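Local coordinates for protein immunomodulatory active chitinase (Trichuris suis, PDB 6G9C) that probably binds and hydrolyses chitin as a family 18 glycosyl hydrolase and has immunomodulatory properties, at residues 70-75 and 107-112; 103-108 and 144-149. All blocks are in the same frame, centred on the assembly; numbering follows the deposited sequence.

Both interactions are buried in the family 18 TIM barrel and share strand 104-110, which is flanked in the barrel wall by the parallel strands 64-72 and 147-151. Interaction 1 joins the end of strand 64-72 to the end of strand 104-110; interaction 2 joins the beginning of strand 104-110 to the beginning of strand 147-151. Their centres lie about 14 Å apart, and they have Leu-107 and Ser-108 in common. They also touch directly, through Leu-109 and the pair Phe-148 and Asp-149. Along the chain the order is 64-72, 104-110, 147-151, so the two contacts tie together three consecutive strands of the barrel, against which helix 126-142 packs from outside.

Interaction 1 of 2, residues 70-75 and 107-112; sequences AKLNDD and LSLGGW
Ala-70 sits against two leucines of segment 107-112, and its methyl packs closely in the tight part of the contact. CB lies 3.7 Å from Leu-107 CD2 and 3.8 Å from Leu-107 CD1, pressed against the forked end of that side chain. From the next leucine along the strand, CD1 of Leu-109 comes up to the backbone carbonyl, 3.4 Å from Ala-70 O. With CG anti to the backbone N (chi1 -174°), this isobutyl group reaches across toward strand 70-72, and its CD2 still meets Leu-72 CB at 4.1 Å. Phe-132 and Phe-139 of helix 126-142 cover this apolar side of the barrel wall. One direct backbone bond joins the two segments, Ala-70 N to Ser-108 O, 2.9 Å and close to straight at 168°. Beyond it the strand segments diverge, their directions 38° apart, and the packing thins toward partly exposed Leu-72 and solvent-facing Lys-71, whose CB points away and whose backbone pairs with Asp-79. Where the backbones part, a water takes over the pairing: it donates to Ala-70 O (2.7 Å) and accepts from Gly-110 N (2.9 Å). Gly-110 and Gly-111, in the SxGG motif of family 18, have backbone angles suited to glycine. The strand ends are therefore held by a direct bond, a water bridge and leucine methyls, so that Ala-70 O and Gly-110 N keep a partner through the water.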
loop_
_atom_site.group_PDB
_atom_site.type_symbol
_atom_site.label_atom_id
_atom_site.label_comp_id
_atom_site.label_asym_id
_atom_site.label_seq_id
_atom_site.Cartn_x
_atom_site.Cartn_y
_atom_site.Cartn_z
ATOM N N ALA A 70 -2.935 -19.677 -2.248
ATOM C CA ALA A 70 -1.897 -20.048 -1.304
ATOM C C ALA A 70 -1.846 -21.571 -1.176
ATOM O O ALA A 70 -2.639 -22.299 -1.779
ATOM C CB ALA A 70 -2.140 -19.392 0.058
ATOM N N LYS A 71 -0.913 -22.053 -0.356
ATOM C CA LYS A 71 -0.668 -23.476 -0.160
ATOM C C LYS A 71 -0.980 -23.848 1.283
ATOM O O LYS A 71 -0.511 -23.175 2.209
ATOM C CB LYS A 71 0.791 -23.811 -0.498
ATOM C CG LYS A 71 1.300 -25.129 0.027
ATOM C CD LYS A 71 0.883 -26.279 -0.859
ATOM C CE LYS A 71 1.854 -27.437 -0.728
ATOM N NZ LYS A 71 1.447 -28.584 -1.585
ATOM N N LEU A 72 -1.758 -24.922 1.473
ATOM C CA LEU A 72 -1.977 -25.527 2.793
ATOM C C LEU A 72 -1.070 -26.743 2.926
ATOM O O LEU A 72 -1.298 -27.770 2.277
ATOM C CB LEU A 72 -3.441 -25.924 2.992
ATOM C CG LEU A 72 -3.795 -26.589 4.331
ATOM C CD1 LEU A 72 -3.495 -25.640 5.484
ATOM C CD2 LEU A 72 -5.258 -27.012 4.363
ATOM N N ASN A 73 -0.051 -26.630 3.773
ATOM C CA ASN A 73 0.913 -27.694 3.976
ATOM C C ASN A 73 0.284 -28.854 4.746
ATOM O O ASN A 73 -0.788 -28.737 5.347
ATOM C CB ASN A 73 2.132 -27.174 4.735
ATOM C CG ASN A 73 2.972 -26.237 3.907
ATOM O OD1 ASN A 73 3.240 -26.497 2.730
ATOM N ND2 ASN A 73 3.407 -25.142 4.517
ATOM N N ASP A 74 0.981 -29.994 4.723
ATOM C CA ASP A 74 0.487 -31.186 5.404
ATOM C C ASP A 74 0.321 -30.962 6.899
ATOM O O ASP A 74 -0.559 -31.571 7.521
ATOM C CB ASP A 74 1.431 -32.361 5.154
ATOM C CG ASP A 74 1.431 -32.799 3.710
ATOM O OD1 ASP A 74 0.583 -32.304 2.944
ATOM O OD2 ASP A 74 2.280 -33.630 3.336
ATOM N N ASP A 75 1.150 -30.108 7.498
ATOM C CA ASP A 75 1.082 -29.859 8.931
ATOM C C ASP A 75 0.085 -28.768 9.290
ATOM O O ASP A 75 0.037 -28.354 10.455
ATOM C CB ASP A 75 2.470 -29.514 9.486
ATOM C CG ASP A 75 3.028 -28.205 8.942
ATOM O OD1 ASP A 75 2.344 -27.511 8.158
ATOM O OD2 ASP A 75 4.174 -27.872 9.308
ATOM N N LEU A 107 -6.687 -13.336 -0.062
ATOM C CA LEU A 107 -5.936 -14.538 -0.392
ATOM C C LEU A 107 -6.877 -15.734 -0.403
ATOM O O LEU A 107 -7.584 -15.973 0.581
ATOM C CB LEU A 107 -4.813 -14.768 0.626
ATOM C CG LEU A 107 -3.904 -15.979 0.380
ATOM C CD1 LEU A 107 -3.188 -15.843 -0.994
ATOM C CD2 LEU A 107 -2.899 -16.110 1.522
ATOM N N SER A 108 -6.875 -16.487 -1.504
ATOM C CA SER A 108 -7.682 -17.696 -1.625
ATOM C C SER A 108 -6.850 -18.932 -1.321
ATOM O O SER A 108 -5.655 -18.990 -1.629
ATOM C CB SER A 108 -8.282 -17.813 -3.037
ATOM O OG SER A 108 -9.253 -16.799 -3.274
ATOM N N LEU A 109 -7.501 -19.928 -0.704
ATOM C CA LEU A 109 -6.871 -21.185 -0.334
ATOM C C LEU A 109 -7.755 -22.341 -0.781
ATOM O O LEU A 109 -8.963 -22.345 -0.524
ATOM C CB LEU A 109 -6.630 -21.261 1.182
ATOM C CG LEU A 109 -5.841 -22.485 1.600
ATOM C CD1 LEU A 109 -4.414 -22.345 1.086
ATOM C CD2 LEU A 109 -5.855 -22.624 3.127
ATOM N N GLY A 110 -7.151 -23.325 -1.433
ATOM C CA GLY A 110 -7.897 -24.489 -1.858
ATOM C C GLY A 110 -7.946 -24.591 -3.368
ATOM O O GLY A 110 -6.901 -24.634 -4.025
ATOM N N GLY A 111 -9.148 -24.628 -3.927
ATOM C CA GLY A 111 -9.321 -24.868 -5.347
ATOM C C GLY A 111 -9.443 -26.352 -5.653
ATOM O O GLY A 111 -9.278 -27.220 -4.792
ATOM N N TRP A 112 -9.716 -26.641 -6.927
ATOM C CA TRP A 112 -10.039 -28.010 -7.331
ATOM C C TRP A 112 -8.840 -28.941 -7.185
ATOM O O TRP A 112 -8.961 -30.040 -6.632
ATOM C CB TRP A 112 -10.555 -28.022 -8.777
ATOM C CG TRP A 112 -10.965 -29.396 -9.228
ATOM C CD1 TRP A 112 -10.288 -30.221 -10.087
ATOM C CD2 TRP A 112 -12.135 -30.114 -8.819
ATOM N NE1 TRP A 112 -10.972 -31.406 -10.241
ATOM C CE2 TRP A 112 -12.110 -31.363 -9.477
ATOM C CE3 TRP A 112 -13.205 -29.820 -7.966
ATOM C CZ2 TRP A 112 -13.116 -32.316 -9.304
ATOM C CZ3 TRP A 112 -14.202 -30.769 -7.797
ATOM C CH2 TRP A 112 -14.150 -32.000 -8.462
HETATM O O HOH W 1 -4.452 -24.222 -2.054
#

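Interaction 2 of 2, residues 103-108 and 144-149; sequences LKVLLS and KFDGFD
Asp-149 OD2 is held by two hydroxyls: Ser-108 OG donates to its anti lone pair across the contact, 2.7 Å away, and Tyr-38 OH bonds to it as well. The other carboxylate oxygen, OD1, pairs with Thr-189 OG1, so both oxygens are engaged in the barrel interior. At the opposite end of the contact a second aspartate faces the strand. Asp-146 CG is anti to its carbonyl carbon (chi1 -64°), which swings the carboxylate back beside its own N-H, and both groups then meet Val-105. Val-105 N donates to Asp-146 OD2 (2.9 Å, 167°), and Asp-146 N donates to Val-105 O at 2.8 Å; OD2 also forms a salt bridge with Lys-97. These aspartates belong to the DxxDxDxE signature of family 18, which starts at Asp-146 and runs along strand 147-151, after the Schellman turn at Lys-144 that ends the preceding helix. In between, the parallel pairing of the barrel continues with Leu-107 N to Gly-147 O (3.0 Å) and Asp-149 N to Leu-107 O (2.8 Å). Gly-147 lies where a CB would run into Leu-106 CD2, and its own buried N has no partner. On the helix-facing side, the Phe-145 ring lies flat beneath Leu-107: CB stands over its centre, 3.8 Å from the centroid and 11° off the normal, a CH-pi contact, while Leu-107 CD1 meets Phe-145 CZ at 3.7 Å. Tyr-90 packs edge-to-face with the same ring.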
loop_
_atom_site.group_PDB
_atom_site.type_symbol
_atom_site.label_atom_id
_atom_site.label_comp_id
_atom_site.label_asym_id
_atom_site.label_seq_id
_atom_site.Cartn_x
_atom_site.Cartn_y
_atom_site.Cartn_z
ATOM N N LEU A 103 -9.468 -0.660 -3.738
ATOM C CA LEU A 103 -9.249 -2.070 -4.048
ATOM C C LEU A 103 -8.959 -2.875 -2.785
ATOM O O LEU A 103 -8.169 -2.455 -1.942
ATOM C CB LEU A 103 -8.080 -2.198 -5.031
ATOM C CG LEU A 103 -7.705 -3.602 -5.504
ATOM C CD1 LEU A 103 -8.878 -4.229 -6.236
ATOM C CD2 LEU A 103 -6.468 -3.540 -6.404
ATOM N N LYS A 104 -9.619 -4.023 -2.645
ATOM C CA LYS A 104 -9.328 -4.987 -1.590
ATOM C C LYS A 104 -8.774 -6.256 -2.224
ATOM O O LYS A 104 -9.298 -6.725 -3.235
ATOM C CB LYS A 104 -10.584 -5.323 -0.779
ATOM C CG LYS A 104 -11.315 -4.128 -0.183
ATOM C CD LYS A 104 -10.402 -3.332 0.706
ATOM C CE LYS A 104 -11.163 -2.260 1.473
ATOM N NZ LYS A 104 -10.349 -1.017 1.615
ATOM N N VAL A 105 -7.734 -6.828 -1.621
ATOM C CA VAL A 105 -7.096 -8.032 -2.149
ATOM C C VAL A 105 -7.170 -9.116 -1.082
ATOM O O VAL A 105 -6.618 -8.951 0.016
ATOM C CB VAL A 105 -5.635 -7.775 -2.554
ATOM C CG1 VAL A 105 -5.030 -9.027 -3.178
ATOM C CG2 VAL A 105 -5.539 -6.598 -3.520
ATOM N N LEU A 106 -7.821 -10.230 -1.414
ATOM C CA LEU A 106 -7.999 -11.353 -0.501
ATOM C C LEU A 106 -7.172 -12.529 -0.994
ATOM O O LEU A 106 -6.959 -12.695 -2.199
ATOM C CB LEU A 106 -9.474 -11.768 -0.402
ATOM C CG LEU A 106 -10.470 -10.804 0.255
ATOM C CD1 LEU A 106 -10.961 -9.750 -0.745
ATOM C CD2 LEU A 106 -11.643 -11.589 0.828
ATOM N N LEU A 107 -6.687 -13.336 -0.062
ATOM C CA LEU A 107 -5.936 -14.538 -0.392
ATOM C C LEU A 107 -6.877 -15.734 -0.403
ATOM O O LEU A 107 -7.584 -15.973 0.581
ATOM C CB LEU A 107 -4.813 -14.768 0.626
ATOM C CG LEU A 107 -3.904 -15.979 0.380
ATOM C CD1 LEU A 107 -3.188 -15.843 -0.994
ATOM C CD2 LEU A 107 -2.899 -16.110 1.522
ATOM N N SER A 108 -6.875 -16.487 -1.504
ATOM C CA SER A 108 -7.682 -17.696 -1.625
ATOM C C SER A 108 -6.850 -18.932 -1.321
ATOM O O SER A 108 -5.655 -18.990 -1.629
ATOM C CB SER A 108 -8.282 -17.813 -3.037
ATOM O OG SER A 108 -9.253 -16.799 -3.274
ATOM N N LYS A 144 0.132 -8.280 3.806
ATOM C CA LYS A 144 -0.688 -7.088 3.581
ATOM C C LYS A 144 -2.017 -7.410 2.909
ATOM O O LYS A 144 -2.580 -6.563 2.216
ATOM C CB LYS A 144 0.068 -6.033 2.752
ATOM C CG LYS A 144 1.459 -5.702 3.269
ATOM C CD LYS A 144 1.405 -5.103 4.652
ATOM C CE LYS A 144 2.433 -3.987 4.795
ATOM N NZ LYS A 144 3.811 -4.445 4.471
ATOM N N PHE A 145 -2.533 -8.624 3.093
ATOM C CA PHE A 145 -3.836 -8.957 2.538
ATOM C C PHE A 145 -4.957 -8.284 3.329
ATOM O O PHE A 145 -4.823 -7.971 4.520
ATOM C CB PHE A 145 -4.044 -10.479 2.506
ATOM C CG PHE A 145 -3.303 -11.152 1.381
ATOM C CD1 PHE A 145 -3.838 -11.171 0.100
ATOM C CD2 PHE A 145 -2.062 -11.725 1.596
ATOM C CE1 PHE A 145 -3.151 -11.762 -0.953
ATOM C CE2 PHE A 145 -1.370 -12.332 0.547
ATOM C CZ PHE A 145 -1.914 -12.342 -0.727
ATOM N N ASP A 146 -6.066 -8.043 2.636
ATOM C CA ASP A 146 -7.270 -7.467 3.214
ATOM C C ASP A 146 -8.261 -8.519 3.696
ATOM O O ASP A 146 -9.267 -8.160 4.316
ATOM C CB ASP A 146 -7.960 -6.579 2.176
ATOM C CG ASP A 146 -7.110 -5.394 1.788
ATOM O OD1 ASP A 146 -6.768 -4.596 2.690
ATOM O OD2 ASP A 146 -6.734 -5.289 0.596
ATOM N N GLY A 147 -8.029 -9.789 3.396
ATOM C CA GLY A 147 -9.027 -10.785 3.732
ATOM C C GLY A 147 -8.619 -12.156 3.249
ATOM O O GLY A 147 -7.556 -12.343 2.647
ATOM N N PHE A 148 -9.499 -13.120 3.536
ATOM C CA PHE A 148 -9.279 -14.533 3.277
ATOM C C PHE A 148 -10.490 -15.102 2.555
ATOM O O PHE A 148 -11.630 -14.802 2.921
ATOM C CB PHE A 148 -9.057 -15.301 4.591
ATOM C CG PHE A 148 -8.924 -16.785 4.402
ATOM C CD1 PHE A 148 -7.958 -17.297 3.560
ATOM C CD2 PHE A 148 -9.762 -17.665 5.078
ATOM C CE1 PHE A 148 -7.818 -18.676 3.385
ATOM C CE2 PHE A 148 -9.637 -19.044 4.912
ATOM C CZ PHE A 148 -8.660 -19.549 4.061
ATOM N N ASP A 149 -10.237 -15.923 1.534
ATOM C CA ASP A 149 -11.282 -16.562 0.735
ATOM C C ASP A 149 -11.068 -18.075 0.785
ATOM O O ASP A 149 -10.062 -18.586 0.273
ATOM C CB ASP A 149 -11.249 -16.024 -0.705
ATOM C CG ASP A 149 -12.229 -16.726 -1.613
ATOM O OD1 ASP A 149 -13.445 -16.694 -1.314
ATOM O OD2 ASP A 149 -11.784 -17.294 -2.635
#